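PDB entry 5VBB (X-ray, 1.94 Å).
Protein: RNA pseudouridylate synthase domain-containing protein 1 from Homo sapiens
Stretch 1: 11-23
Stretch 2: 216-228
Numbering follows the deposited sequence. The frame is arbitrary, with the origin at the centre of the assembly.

Stretch 1 (11-23) IVYRSRDFLVVNK
Stretch 2 (216-228) PTDTECVEVCTPD

Two strands distant in sequence can pack mainly through side chains, with no direct backbone hydrogen bond between them, with a cluster of hydrogen bonds at one end of an apolar seam and a water bridge at the other, and the human RNA pseudouridylate synthase domain-containing protein 1 offers a compact example. Strand 18-23 and strand 221-225 run in nearly the same direction, 17° apart (signed crossing angle -17°), with axes 8.9 Å apart at closest approach. No backbone hydrogen bond joins them, yet 613 Å² is buried. The register pairs Val-12 with Thr-226, Tyr-13 with Val-224, Asp-17 with Glu-220 and Phe-18 with Val-222, at CA separations of 6.6, 7.0, 8.6 and 7.6 Å.

The chain turns a corner at Val-12 (phi/psi -118/-4, chi1 m), whose CG2 lies 4.0 Å from Val-224 CG2. Within stretch 1 a hairpin forms: Val-12 N donates to Val-20 O (2.9 Å), Val-20 N to Tyr-13 O (2.9 Å), and Ser-15 N to Phe-18 O (2.9 Å).

Tyr-13 (-167/131, chi1 t, chi2 -74°) does two jobs. Its CB packs 3.5 Å from Val-224 CG1, and Val-222 CG1 sits over one ring face, 4.2 Å from the centroid of the Tyr-13 ring. Its OH donates to Glu-220 OE2 (2.6 Å) and accepts from a water (2.7 Å from Tyr-13 OH to the water oxygen), which also donates weakly to Cys-221 O (3.3 Å).

Arg-14 points away. Ser-15 (chi1 p) donates from OG to the same Glu-220 OE2 at 2.7 Å, while its OG accepts from Asp-17 N (3.2 Å) and Phe-18 N (2.9 Å), bracing the turn. Glu-220 reaches this site extended (chi1 and chi2 t, chi3 -30°), so one carboxylate oxygen collects two hydroxyls. Asp-17 (chi1 m) brings a like charge close, its OD2 3.9 Å from Glu-220 OE1; its OD1 is satisfied elsewhere in the structure.

Phe-18 (-134/155, chi1 m, chi2 -77°) is buried. Val-222 CG2 covers one face, 3.9 Å from the centroid of the Phe-18 ring, so the two methyls of Val-222 (chi1 t) serve different aromatic rings. Leu-19 and Val-21 point away, as strand alternation requires, whereas Val-20 (-119/123, chi1 t) points toward stretch 2: its CG2 meets Val-222 CG1 at 3.5 Å and its CG1 meets Val-224 CG2 at 3.8 Å. The beta-branched valines suit the extended strands and bring methyl groups into contact across the seam.

Asn-22 (-103/87, chi1 t) ends the contact: its ND2 donates to a water (3.1 Å from ND2 to the water oxygen) that donates to Pro-227 O (2.7 Å).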

# COMPACT_ATOMS: atom_id res chain seq x y z
N ILE A 11 -12.19 10.73 4.78
CA ILE A 11 -11.36 11.01 5.93
C ILE A 11 -11.52 9.85 6.92
O ILE A 11 -12.64 9.41 7.17
CB ILE A 11 -11.74 12.38 6.53
CG1 ILE A 11 -11.52 13.52 5.47
CG2 ILE A 11 -10.96 12.66 7.84
N VAL A 12 -10.42 9.35 7.47
CA VAL A 12 -10.51 8.24 8.40
C VAL A 12 -10.00 8.62 9.78
O VAL A 12 -10.12 7.83 10.69
CB VAL A 12 -9.79 6.98 7.86
CG1 VAL A 12 -10.50 6.49 6.61
CG2 VAL A 12 -8.32 7.23 7.56
N TYR A 13 -9.48 9.84 9.95
CA TYR A 13 -8.92 10.31 11.19
C TYR A 13 -8.74 11.81 11.08
O TYR A 13 -8.15 12.28 10.11
CB TYR A 13 -7.56 9.63 11.42
CG TYR A 13 -6.86 10.01 12.70
CD1 TYR A 13 -6.26 11.25 12.83
CD2 TYR A 13 -6.61 9.07 13.68
CE1 TYR A 13 -5.55 11.59 13.97
CE2 TYR A 13 -5.87 9.38 14.81
CZ TYR A 13 -5.40 10.66 14.98
OH TYR A 13 -4.67 10.95 16.09
N ARG A 14 -9.21 12.56 12.08
CA ARG A 14 -9.01 14.00 12.08
C ARG A 14 -8.84 14.44 13.51
O ARG A 14 -9.67 14.11 14.36
CB ARG A 14 -10.18 14.73 11.39
CG ARG A 14 -10.27 16.27 11.54
CD ARG A 14 -9.58 17.07 10.46
NE ARG A 14 -9.66 18.52 10.69
CZ ARG A 14 -10.71 19.30 10.43
NH1 ARG A 14 -11.84 18.77 9.96
NH2 ARG A 14 -10.66 20.60 10.68
N SER A 15 -7.72 15.11 13.78
CA SER A 15 -7.41 15.72 15.04
C SER A 15 -7.09 17.21 14.78
O SER A 15 -7.23 17.68 13.66
CB SER A 15 -6.21 15.04 15.70
OG SER A 15 -4.99 15.37 15.06
N ARG A 16 -6.65 17.92 15.82
CA ARG A 16 -6.24 19.32 15.70
C ARG A 16 -4.99 19.44 14.81
O ARG A 16 -4.86 20.40 14.07
CB ARG A 16 -5.90 19.88 17.09
CG ARG A 16 -7.12 19.99 18.03
CD ARG A 16 -6.73 19.96 19.52
NE ARG A 16 -5.97 21.14 19.94
CZ ARG A 16 -6.47 22.37 20.06
NH1 ARG A 16 -7.76 22.60 19.83
NH2 ARG A 16 -5.68 23.37 20.43
N ASP A 17 -4.10 18.44 14.89
CA ASP A 17 -2.79 18.45 14.25
C ASP A 17 -2.65 17.58 13.01
O ASP A 17 -1.74 17.84 12.22
CB ASP A 17 -1.75 17.95 15.27
CG ASP A 17 -1.43 18.95 16.36
OD1 ASP A 17 -1.36 20.15 16.05
OD2 ASP A 17 -1.21 18.52 17.50
N PHE A 18 -3.44 16.52 12.88
CA PHE A 18 -3.31 15.61 11.76
C PHE A 18 -4.62 15.27 11.13
O PHE A 18 -5.65 15.24 11.79
CB PHE A 18 -2.64 14.30 12.22
CG PHE A 18 -1.22 14.49 12.66
CD1 PHE A 18 -0.20 14.65 11.74
CD2 PHE A 18 -0.91 14.56 14.01
CE1 PHE A 18 1.12 14.76 12.15
CE2 PHE A 18 0.40 14.74 14.43
CZ PHE A 18 1.41 14.82 13.49
N LEU A 19 -4.54 14.91 9.87
CA LEU A 19 -5.65 14.47 9.07
C LEU A 19 -5.13 13.24 8.31
O LEU A 19 -4.04 13.31 7.75
CB LEU A 19 -6.03 15.60 8.11
CG LEU A 19 -6.99 15.34 7.01
CD1 LEU A 19 -8.27 14.77 7.54
CD2 LEU A 19 -7.29 16.62 6.28
N VAL A 20 -5.87 12.14 8.30
CA VAL A 20 -5.52 10.93 7.53
C VAL A 20 -6.65 10.70 6.56
O VAL A 20 -7.80 10.52 6.96
CB VAL A 20 -5.23 9.65 8.35
CG1 VAL A 20 -4.73 8.51 7.45
CG2 VAL A 20 -4.26 9.92 9.46
N VAL A 21 -6.32 10.66 5.27
CA VAL A 21 -7.30 10.41 4.24
C VAL A 21 -7.19 8.96 3.81
O VAL A 21 -6.14 8.34 4.00
CB VAL A 21 -7.18 11.38 3.02
CG1 VAL A 21 -7.30 12.84 3.46
CG2 VAL A 21 -5.89 11.17 2.25
N ASN A 22 -8.25 8.44 3.21
CA ASN A 22 -8.26 7.14 2.57
C ASN A 22 -8.17 7.52 1.08
O ASN A 22 -9.16 7.84 0.44
CB ASN A 22 -9.53 6.37 2.93
CG ASN A 22 -9.63 5.02 2.28
OD1 ASN A 22 -8.70 4.59 1.61
ND2 ASN A 22 -10.73 4.33 2.49
N LYS A 23 -6.94 7.67 0.59
CA LYS A 23 -6.69 8.18 -0.75
C LYS A 23 -7.32 7.27 -1.79
O LYS A 23 -7.27 6.07 -1.66
CB LYS A 23 -5.17 8.34 -1.03
CG LYS A 23 -4.86 9.04 -2.36
CD LYS A 23 -3.36 9.08 -2.66
CE LYS A 23 -2.75 7.86 -3.31
NZ LYS A 23 -3.23 7.58 -4.67
N PRO A 216 3.94 7.20 15.63
CA PRO A 216 4.00 7.49 17.07
C PRO A 216 4.70 8.81 17.37
O PRO A 216 5.82 8.82 17.86
CB PRO A 216 4.74 6.27 17.61
CG PRO A 216 5.71 5.93 16.51
CD PRO A 216 4.96 6.21 15.23
N THR A 217 4.03 9.93 17.08
CA THR A 217 4.64 11.25 17.30
C THR A 217 4.70 11.61 18.79
O THR A 217 3.99 11.04 19.61
CB THR A 217 3.94 12.38 16.50
OG1 THR A 217 2.73 12.78 17.17
CG2 THR A 217 3.65 12.02 15.06
N ASP A 218 5.54 12.59 19.12
CA ASP A 218 5.73 13.06 20.50
C ASP A 218 4.41 13.46 21.19
O ASP A 218 4.22 13.09 22.35
CB ASP A 218 6.72 14.24 20.55
CG ASP A 218 6.44 15.41 19.63
OD1 ASP A 218 5.38 15.41 18.97
OD2 ASP A 218 7.30 16.32 19.55
N THR A 219 3.48 14.09 20.47
CA THR A 219 2.20 14.54 21.01
C THR A 219 1.00 13.63 20.73
O THR A 219 -0.02 13.76 21.40
CB THR A 219 1.86 15.91 20.39
OG1 THR A 219 1.86 15.78 18.97
CG2 THR A 219 2.84 16.99 20.79
N GLU A 220 1.07 12.78 19.70
CA GLU A 220 -0.10 12.03 19.28
C GLU A 220 0.28 10.76 18.54
O GLU A 220 1.16 10.81 17.70
CB GLU A 220 -0.84 12.96 18.32
CG GLU A 220 -2.22 12.53 17.87
CD GLU A 220 -2.89 13.64 17.08
OE1 GLU A 220 -2.61 14.83 17.36
OE2 GLU A 220 -3.67 13.33 16.16
N CYS A 221 -0.37 9.64 18.84
CA CYS A 221 -0.11 8.40 18.10
C CYS A 221 -1.18 8.32 17.06
O CYS A 221 -2.33 7.95 17.37
CB CYS A 221 -0.10 7.17 19.00
SG CYS A 221 0.22 5.62 18.13
N VAL A 222 -0.84 8.73 15.83
CA VAL A 222 -1.77 8.72 14.70
C VAL A 222 -1.85 7.29 14.27
O VAL A 222 -0.88 6.79 13.73
CB VAL A 222 -1.28 9.62 13.55
CG1 VAL A 222 -2.24 9.55 12.34
CG2 VAL A 222 -1.06 11.04 14.01
N GLU A 223 -2.98 6.60 14.55
CA GLU A 223 -3.10 5.20 14.20
C GLU A 223 -4.40 4.94 13.48
O GLU A 223 -5.48 5.25 14.01
CB GLU A 223 -2.98 4.37 15.47
CG GLU A 223 -3.23 2.88 15.28
CD GLU A 223 -3.00 2.08 16.54
OE1 GLU A 223 -2.96 2.68 17.64
OE2 GLU A 223 -2.83 0.85 16.43
N VAL A 224 -4.34 4.41 12.26
CA VAL A 224 -5.57 4.17 11.54
C VAL A 224 -5.51 2.81 10.91
O VAL A 224 -4.45 2.27 10.59
CB VAL A 224 -5.97 5.29 10.50
CG1 VAL A 224 -5.67 6.67 11.03
CG2 VAL A 224 -5.29 5.11 9.15
N CYS A 225 -6.71 2.26 10.80
CA CYS A 225 -7.00 1.03 10.15
C CYS A 225 -8.22 1.30 9.31
O CYS A 225 -9.33 1.37 9.83
CB CYS A 225 -7.25 -0.07 11.16
SG CYS A 225 -7.04 -1.69 10.46
N THR A 226 -7.99 1.57 8.03
CA THR A 226 -9.05 1.95 7.12
C THR A 226 -9.96 0.77 6.78
O THR A 226 -9.56 -0.40 6.95
CB THR A 226 -8.49 2.42 5.75
OG1 THR A 226 -8.07 1.27 5.01
CG2 THR A 226 -7.39 3.43 5.86
N PRO A 227 -11.14 1.04 6.16
CA PRO A 227 -11.98 -0.06 5.68
C PRO A 227 -11.27 -0.88 4.60
O PRO A 227 -10.42 -0.36 3.86
CB PRO A 227 -13.19 0.65 5.07
CG PRO A 227 -13.22 1.99 5.69
CD PRO A 227 -11.77 2.35 5.88
N ASP A 228 -11.60 -2.15 4.54
CA ASP A 228 -11.03 -3.10 3.57
C ASP A 228 -11.82 -2.97 2.24
O ASP A 228 -13.01 -3.27 2.24
CB ASP A 228 -11.17 -4.50 4.13
CG ASP A 228 -10.78 -5.63 3.21
OD1 ASP A 228 -10.29 -5.35 2.09
OD2 ASP A 228 -10.92 -6.78 3.62
O HOH W 1 -4.89 9.71 18.51
O HOH W 2 -11.01 1.32 1.85